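Local structure of LacI family sugar-binding transcriptional regulator (Enterococcus faecalis V583, 4RK0) at residues A[61-67]-A[83-89]; A[14-18]-A[42-46]. The protein binds a sugar, here ribose, in a periplasmic-binding-protein-like domain and probably regulates transcription as a DNA-binding repressor of the LacI family. All blocks are in the same frame, centred on the assembly; numbering follows the deposited sequence.

Contact 1 (A[61-67]-A[83-89]); sequences RRSVDGF and LRAKKIP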
ATOM      1  N   ARG A  61      -9.269 -23.429   7.369  1.00 41.08           N
ATOM      2  CA  ARG A  61     -10.242 -24.392   7.902  1.00 47.38           C
ATOM      3  C   ARG A  61     -11.522 -23.747   8.494  1.00 44.25           C
ATOM      4  O   ARG A  61     -12.356 -24.456   9.050  1.00 48.57           O
ATOM      5  CB  ARG A  61      -9.577 -25.264   8.974  1.00 38.00           C
ATOM      6  CG  ARG A  61      -8.522 -26.198   8.439  1.00 42.73           C
ATOM      7  CD  ARG A  61      -7.732 -26.857   9.561  1.00 60.07           C
ATOM      8  NE  ARG A  61      -7.043 -28.056   9.077  1.00 58.84           N
ATOM      9  CZ  ARG A  61      -5.939 -28.061   8.331  1.00 86.71           C
ATOM     10  NH1 ARG A  61      -5.417 -29.224   7.952  1.00 62.67           N
ATOM     11  NH2 ARG A  61      -5.354 -26.921   7.954  1.00 57.51           N
ATOM     12  N   ARG A  62     -11.649 -22.426   8.421  1.00 42.56           N
ATOM     13  CA  ARG A  62     -12.857 -21.745   8.877  1.00 52.07           C
ATOM     14  C   ARG A  62     -13.961 -21.997   7.876  1.00 44.61           C
ATOM     15  O   ARG A  62     -13.688 -22.188   6.678  1.00 47.19           O
ATOM     16  CB  ARG A  62     -12.678 -20.233   8.943  1.00 55.62           C
ATOM     17  CG  ARG A  62     -11.513 -19.737   9.768  1.00 89.02           C
ATOM     18  CD  ARG A  62     -11.416 -20.328  11.161  1.00 56.81           C
ATOM     19  NE  ARG A  62     -10.195 -19.792  11.750  1.00 90.54           N
ATOM     20  CZ  ARG A  62     -10.129 -18.873  12.710  1.00 38.06           C
ATOM     21  NH1 ARG A  62      -8.945 -18.452  13.104  1.00 54.49           N
ATOM     22  NH2 ARG A  62     -11.223 -18.381  13.287  1.00 48.25           N
ATOM     23  N   SER A  63     -15.201 -21.938   8.355  1.00 46.68           N
ATOM     24  CA  SER A  63     -16.361 -22.167   7.494  1.00 73.82           C
ATOM     25  C   SER A  63     -16.887 -20.844   6.897  1.00 63.80           C
ATOM     26  O   SER A  63     -17.893 -20.276   7.338  1.00 53.48           O
ATOM     27  CB  SER A  63     -17.448 -22.935   8.254  1.00 81.00           C
ATOM     28  OG  SER A  63     -18.076 -23.871   7.394  1.00128.02           O
ATOM     29  N   VAL A  64     -16.173 -20.366   5.882  1.00 48.75           N
ATOM     30  CA  VAL A  64     -16.561 -19.167   5.139  1.00 47.84           C
ATOM     31  C   VAL A  64     -17.232 -19.600   3.861  1.00 41.80           C
ATOM     32  O   VAL A  64     -17.149 -20.763   3.450  1.00 42.61           O
ATOM     33  CB  VAL A  64     -15.366 -18.227   4.778  1.00 45.87           C
ATOM     34  CG1 VAL A  64     -14.728 -17.663   6.026  1.00 49.01           C
ATOM     35  CG2 VAL A  64     -14.338 -18.940   3.908  1.00 42.25           C
ATOM     36  N   ASP A  65     -17.872 -18.636   3.208  1.00 43.20           N
ATOM     37  CA  ASP A  65     -18.590 -18.901   1.989  1.00 33.78           C
ATOM     38  C   ASP A  65     -17.658 -19.091   0.808  1.00 34.37           C
ATOM     39  O   ASP A  65     -18.005 -19.763  -0.160  1.00 38.97           O
ATOM     40  CB  ASP A  65     -19.603 -17.785   1.742  1.00 36.65           C
ATOM     41  CG  ASP A  65     -20.621 -17.697   2.853  1.00 52.48           C
ATOM     42  OD1 ASP A  65     -21.162 -18.751   3.245  1.00 64.45           O
ATOM     43  OD2 ASP A  65     -20.859 -16.586   3.361  1.00 51.79           O
ATOM     44  N   GLY A  66     -16.444 -18.545   0.876  1.00 34.10           N
ATOM     45  CA  GLY A  66     -15.515 -18.757  -0.229  1.00 30.02           C
ATOM     46  C   GLY A  66     -14.153 -18.119   0.023  1.00 28.70           C
ATOM     47  O   GLY A  66     -14.031 -17.274   0.900  1.00 33.46           O
ATOM     48  N   PHE A  67     -13.158 -18.592  -0.713  1.00 28.70           N
ATOM     49  CA  PHE A  67     -11.756 -18.156  -0.553  1.00 34.73           C
ATOM     50  C   PHE A  67     -11.148 -17.680  -1.860  1.00 39.08           C
ATOM     51  O   PHE A  67     -11.259 -18.337  -2.885  1.00 32.32           O
ATOM     52  CB  PHE A  67     -10.841 -19.306  -0.043  1.00 36.10           C
ATOM     53  CG  PHE A  67     -10.899 -19.532   1.440  1.00 40.45           C
ATOM     54  CD1 PHE A  67     -10.242 -18.676   2.305  1.00 37.10           C
ATOM     55  CD2 PHE A  67     -11.591 -20.620   1.978  1.00 38.94           C
ATOM     56  CE1 PHE A  67     -10.284 -18.884   3.683  1.00 39.73           C
ATOM     57  CE2 PHE A  67     -11.640 -20.826   3.351  1.00 36.51           C
ATOM     58  CZ  PHE A  67     -10.990 -19.958   4.204  1.00 33.60           C
ATOM     59  N   LEU A  83     -11.055 -27.549   1.600  1.00 46.77           N
ATOM     60  CA  LEU A  83     -12.064 -26.870   0.810  1.00 37.62           C
ATOM     61  C   LEU A  83     -12.781 -27.805  -0.178  1.00 35.41           C
ATOM     62  O   LEU A  83     -13.994 -27.726  -0.304  1.00 39.17           O
ATOM     63  CB  LEU A  83     -11.443 -25.694   0.046  1.00 46.80           C
ATOM     64  CG  LEU A  83     -10.624 -24.662   0.834  1.00 35.45           C
ATOM     65  CD1 LEU A  83     -10.256 -23.528  -0.116  1.00 39.28           C
ATOM     66  CD2 LEU A  83     -11.384 -24.108   2.033  1.00 32.29           C
ATOM     67  N   ARG A  84     -12.056 -28.628  -0.934  1.00 41.45           N
ATOM     68  CA  ARG A  84     -12.745 -29.549  -1.856  1.00 56.86           C
ATOM     69  C   ARG A  84     -13.536 -30.584  -1.068  1.00 44.81           C
ATOM     70  O   ARG A  84     -14.636 -30.943  -1.466  1.00 56.58           O
ATOM     71  CB  ARG A  84     -11.794 -30.261  -2.817  1.00 47.35           C
ATOM     72  CG  ARG A  84     -11.505 -29.502  -4.100  1.00 57.81           C
ATOM     73  CD  ARG A  84     -10.274 -30.077  -4.782  1.00 40.12           C
ATOM     74  NE  ARG A  84      -9.987 -29.446  -6.069  1.00 56.27           N
ATOM     75  CZ  ARG A  84      -8.817 -28.910  -6.419  1.00 66.75           C
ATOM     76  NH1 ARG A  84      -7.767 -28.932  -5.592  1.00 66.36           N
ATOM     77  NH2 ARG A  84      -8.690 -28.364  -7.622  1.00 69.41           N
ATOM     78  N   ALA A  85     -12.978 -31.043   0.045  1.00 50.97           N
ATOM     79  CA  ALA A  85     -13.661 -31.998   0.908  1.00 73.43           C
ATOM     80  C   ALA A  85     -14.916 -31.402   1.543  1.00 84.28           C
ATOM     81  O   ALA A  85     -15.869 -32.120   1.818  1.00 47.70           O
ATOM     82  CB  ALA A  85     -12.720 -32.496   1.986  1.00 60.36           C
ATOM     83  N   LYS A  86     -14.934 -30.096   1.778  1.00 36.11           N
ATOM     84  CA  LYS A  86     -16.098 -29.465   2.437  1.00 51.85           C
ATOM     85  C   LYS A  86     -17.009 -28.750   1.433  1.00 33.57           C
ATOM     86  O   LYS A  86     -18.025 -28.169   1.813  1.00 42.97           O
ATOM     87  CB  LYS A  86     -15.649 -28.500   3.539  1.00 42.96           C
ATOM     88  CG  LYS A  86     -14.998 -29.176   4.740  1.00 53.86           C
ATOM     89  CD  LYS A  86     -14.157 -28.209   5.570  1.00 91.09           C
ATOM     90  CE  LYS A  86     -14.985 -27.128   6.241  1.00 93.11           C
ATOM     91  NZ  LYS A  86     -14.102 -26.141   6.920  1.00 78.05           N
ATOM     92  N   LYS A  87     -16.629 -28.817   0.151  1.00 30.75           N
ATOM     93  CA  LYS A  87     -17.338 -28.120  -0.941  1.00 46.38           C
ATOM     94  C   LYS A  87     -17.324 -26.596  -0.751  1.00 49.81           C
ATOM     95  O   LYS A  87     -18.330 -25.913  -1.017  1.00 37.66           O
ATOM     96  CB  LYS A  87     -18.799 -28.597  -1.066  1.00 46.79           C
ATOM     97  CG  LYS A  87     -19.038 -30.097  -0.941  1.00 78.68           C
ATOM     98  CD  LYS A  87     -18.851 -30.830  -2.251  1.00 72.92           C
ATOM     99  CE  LYS A  87     -19.545 -32.180  -2.182  1.00113.70           C
ATOM    100  NZ  LYS A  87     -19.107 -33.091  -3.270  1.00152.97           N
ATOM    101  N   ILE A  88     -16.204 -26.053  -0.277  1.00 37.69           N
ATOM    102  CA  ILE A  88     -16.122 -24.603  -0.099  1.00 37.43           C
ATOM    103  C   ILE A  88     -15.443 -24.094  -1.346  1.00 31.67           C
ATOM    104  O   ILE A  88     -14.345 -24.508  -1.672  1.00 39.73           O
ATOM    105  CB  ILE A  88     -15.400 -24.137   1.171  1.00 50.72           C
ATOM    106  CG1 ILE A  88     -16.141 -24.650   2.403  1.00 55.37           C
ATOM    107  CG2 ILE A  88     -15.379 -22.613   1.215  1.00 41.18           C
ATOM    108  CD1 ILE A  88     -15.631 -24.104   3.719  1.00 42.91           C
ATOM    109  N   PRO A  89     -16.143 -23.242  -2.089  1.00 32.66           N
ATOM    110  CA  PRO A  89     -15.598 -22.782  -3.349  1.00 35.42           C
ATOM    111  C   PRO A  89     -14.405 -21.834  -3.131  1.00 25.60           C
ATOM    112  O   PRO A  89     -14.319 -21.171  -2.097  1.00 32.58           O
ATOM    113  CB  PRO A  89     -16.776 -22.041  -3.977  1.00 39.65           C
ATOM    114  CG  PRO A  89     -17.556 -21.546  -2.817  1.00 46.42           C
ATOM    115  CD  PRO A  89     -17.434 -22.612  -1.779  1.00 41.31           C
TER
HETATM  116  O   HOH W   1     -12.756 -24.177   5.496  1.00 42.06           O
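F67 and L83 carry the apolar part of this contact, in which the loop leading into strand 66-69 meets the end of helix 76-86 and the turn toward strand 90-93, within one beta-alpha-beta unit. The two side chains cross at about a right angle, and L83 CD2 comes obliquely to one side of the ring, 3.5 Å from F67 CD2. V64 CG2 lies over a face of the same ring, offset toward its rim. I88 enters beside them; its CG2, held opposite the backbone N by the rotamer (chi1 -61° for CG1), sits 3.4 Å from V64 O while CD1 extends toward the backbone of R62 and S63. The P89 ring rests on the D65 carbonyl, CG 3.2 Å from D65 O.

One backbone hydrogen bond crosses, F67 N to P89 O at 3.1 Å, bent to 152° at the hydrogen and lying in the carbonyl plane. G66 CA adds a CA-H...O contact to the same P89 O.

At the exposed side, K86 bends at chi3 (66°) and brings its ammonium to the loop. A water accepts from K86 NZ at 2.8 Å and donates to R62 O. The Schellman motif at K87, with positive phi, ends the helix and sends the chain on to I88. R62 NE bonds E58 O of its own chain, and the side chain also packs on I39 of the second subunit; D65 OD2 takes a bond from T9 N.

Apolar packing and one backbone bond, just ahead of strand 90-93, thus hold the inner part, while exposed K86, tied to the loop through water, is probably more mobile.

Contact 2 (A[14-18]-A[42-46]); sequences VPDIT and LCNAD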
ATOM      1  N   VAL A  14      -3.417 -13.178   0.593  1.00 28.56           N
ATOM      2  CA  VAL A  14      -2.417 -12.597  -0.300  1.00 22.49           C
ATOM      3  C   VAL A  14      -1.042 -12.611   0.385  1.00 20.63           C
ATOM      4  O   VAL A  14      -0.979 -12.733   1.598  1.00 32.04           O
ATOM      5  CB  VAL A  14      -2.781 -11.150  -0.674  1.00 36.43           C
ATOM      6  CG1 VAL A  14      -4.074 -11.146  -1.468  1.00 38.38           C
ATOM      7  CG2 VAL A  14      -2.926 -10.313   0.563  1.00 31.51           C
ATOM      8  N   PRO A  15       0.031 -12.470  -0.393  1.00 28.36           N
ATOM      9  CA  PRO A  15       1.377 -12.473   0.150  1.00 41.85           C
ATOM     10  C   PRO A  15       1.634 -11.341   1.119  1.00 37.99           C
ATOM     11  O   PRO A  15       2.303 -11.563   2.114  1.00 41.71           O
ATOM     12  CB  PRO A  15       2.259 -12.351  -1.095  1.00 29.87           C
ATOM     13  CG  PRO A  15       1.448 -12.955  -2.190  1.00 29.78           C
ATOM     14  CD  PRO A  15       0.035 -12.547  -1.865  1.00 23.55           C
ATOM     15  N   ASP A  16       1.135 -10.143   0.808  1.00 33.00           N
ATOM     16  CA  ASP A  16       1.302  -8.979   1.660  1.00 27.11           C
ATOM     17  C   ASP A  16       0.304  -7.894   1.262  1.00 38.82           C
ATOM     18  O   ASP A  16      -0.361  -8.009   0.240  1.00 42.89           O
ATOM     19  CB  ASP A  16       2.732  -8.455   1.614  1.00 38.71           C
ATOM     20  CG  ASP A  16       3.052  -7.758   0.318  1.00 49.26           C
ATOM     21  OD1 ASP A  16       2.319  -6.808  -0.052  1.00 52.08           O
ATOM     22  OD2 ASP A  16       4.013  -8.170  -0.343  1.00 43.88           O
ATOM     23  N   ILE A  17       0.200  -6.843   2.065  1.00 34.66           N
ATOM     24  CA  ILE A  17      -0.649  -5.709   1.712  1.00 42.59           C
ATOM     25  C   ILE A  17       0.136  -4.405   1.576  1.00 35.23           C
ATOM     26  O   ILE A  17      -0.426  -3.360   1.267  1.00 37.73           O
ATOM     27  CB  ILE A  17      -1.786  -5.513   2.732  1.00 32.08           C
ATOM     28  CG1 ILE A  17      -1.259  -5.453   4.175  1.00 43.05           C
ATOM     29  CG2 ILE A  17      -2.784  -6.650   2.577  1.00 45.04           C
ATOM     30  CD1 ILE A  17      -2.221  -4.802   5.145  1.00 68.32           C
ATOM     31  N   THR A  18       1.428  -4.477   1.787  1.00 29.01           N
ATOM     32  CA  THR A  18       2.264  -3.289   1.695  1.00 33.15           C
ATOM     33  C   THR A  18       2.691  -3.024   0.262  1.00 36.29           C
ATOM     34  O   THR A  18       3.005  -1.886  -0.084  1.00 36.52           O
ATOM     35  CB  THR A  18       3.522  -3.426   2.539  1.00 41.93           C
ATOM     36  OG1 THR A  18       4.161  -4.659   2.227  1.00 38.40           O
ATOM     37  CG2 THR A  18       3.178  -3.405   4.004  1.00 77.97           C
ATOM     38  N   LEU A  42      -9.383 -10.753   5.835  1.00 33.09           N
ATOM     39  CA  LEU A  42      -8.085 -10.486   5.261  1.00 34.14           C
ATOM     40  C   LEU A  42      -7.017 -11.321   5.930  1.00 27.97           C
ATOM     41  O   LEU A  42      -6.853 -11.276   7.147  1.00 33.86           O
ATOM     42  CB  LEU A  42      -7.730  -9.013   5.400  1.00 38.92           C
ATOM     43  CG  LEU A  42      -6.360  -8.682   4.809  1.00 34.76           C
ATOM     44  CD1 LEU A  42      -6.364  -8.751   3.302  1.00 36.86           C
ATOM     45  CD2 LEU A  42      -5.949  -7.312   5.304  1.00 49.78           C
ATOM     46  N   CYS A  43      -6.249 -12.007   5.103  1.00 30.76           N
ATOM     47  CA  CYS A  43      -5.130 -12.793   5.568  1.00 30.08           C
ATOM     48  C   CYS A  43      -3.915 -12.537   4.679  1.00 30.44           C
ATOM     49  O   CYS A  43      -3.764 -13.115   3.616  1.00 37.19           O
ATOM     50  CB  CYS A  43      -5.483 -14.263   5.513  1.00 33.98           C
ATOM     51  SG  CYS A  43      -4.134 -15.389   6.053  1.00 41.78           S
ATOM     52  N   ASN A  44      -3.024 -11.673   5.131  1.00 33.27           N
ATOM     53  CA  ASN A  44      -1.787 -11.506   4.398  1.00 34.94           C
ATOM     54  C   ASN A  44      -0.724 -12.349   5.062  1.00 31.92           C
ATOM     55  O   ASN A  44      -0.494 -12.274   6.279  1.00 35.06           O
ATOM     56  CB  ASN A  44      -1.360 -10.039   4.263  1.00 45.95           C
ATOM     57  CG  ASN A  44      -1.551  -9.265   5.525  1.00 42.25           C
ATOM     58  OD1 ASN A  44      -2.686  -9.079   5.972  1.00 46.09           O
ATOM     59  ND2 ASN A  44      -0.453  -8.792   6.111  1.00 34.27           N
ATOM     60  N   ALA A  45      -0.081 -13.156   4.238  1.00 31.08           N
ATOM     61  CA  ALA A  45       0.764 -14.223   4.734  1.00 52.46           C
ATOM     62  C   ALA A  45       2.014 -13.712   5.453  1.00 47.98           C
ATOM     63  O   ALA A  45       2.506 -14.363   6.378  1.00 42.26           O
ATOM     64  CB  ALA A  45       1.142 -15.132   3.586  1.00 48.41           C
ATOM     65  N   ASP A  46       2.508 -12.537   5.056  1.00 42.13           N
ATOM     66  CA  ASP A  46       3.741 -11.977   5.638  1.00 50.91           C
ATOM     67  C   ASP A  46       3.628 -11.733   7.145  1.00 39.53           C
ATOM     68  O   ASP A  46       4.638 -11.786   7.859  1.00 44.05           O
ATOM     69  CB  ASP A  46       4.153 -10.672   4.929  1.00 52.35           C
ATOM     70  CG  ASP A  46       3.213  -9.523   5.238  1.00122.00           C
ATOM     71  OD1 ASP A  46       2.010  -9.652   4.967  1.00 44.69           O
ATOM     72  OD2 ASP A  46       3.659  -8.492   5.766  1.00 51.72           O
TER
HETATM   73  O   HOH W   2       2.029  -6.806   4.280  1.00 46.52           O
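N44 and I17 meet because both turn their chi1 to the crowded position between backbone N and carbonyl carbon (42° and 52°), which lays the amide of N44 against I17 CG1 and CG2. The contact joins the end of strand 9-14 and the loop that follows it, before helix 20-35, to the end of the parallel neighbour 39-44, in the Rossmann-like sheet of a periplasmic-binding-protein fold. I17 CG1 lies 3.9 Å from N44 ND2, and I17 CG2 also packs on L42 CD1. V14 CG2 touches N44 CB on the same face of the sheet.

The parallel bridge is made by V14 N giving a bond to C43 O and V14 O taking one from A45 N, the latter straight (160°) at 2.8 Å. As the second chain segment turns into a 3-10 segment, D46 N bonds P15 O at 3.1 Å, with the donor tilted from the carbonyl plane. A water accepts from I17 N and donates weakly to D46 OD2.

The same surface faces the dimer partner: R27 of the second subunit forms a salt bridge with D46 OD2, and its E30 accepts from N44 ND2. P15 lies near the bound ribose, its side chain about 6 Å from the sugar, and packs on the pocket residues F22 and Q95. Within segment 42-46, N44 ND2 reaches D46 OD1 on the syn side of the carboxylate at 2.8 Å, in the plane of the asparagine amide.

Both contacts belong to the same mixed sheet but serve different ends of it. Contact 2 is buried, its centre about 13 Å from the chain centre, at the C-terminal ends of two strands, near the sugar and at the dimer partner. Contact 1 lies farther out, about 25 Å from centre to centre, and is only partly buried, joining a strand's entry to the helix that follows. The centres of contact 1 and contact 2 are about 19 Å apart, and the two do not touch. Contact 2 relies on three backbone hydrogen bonds and a polar network shared between subunits; contact 1 has one such bond, leaning instead on aliphatic and aromatic packing with water at its rim.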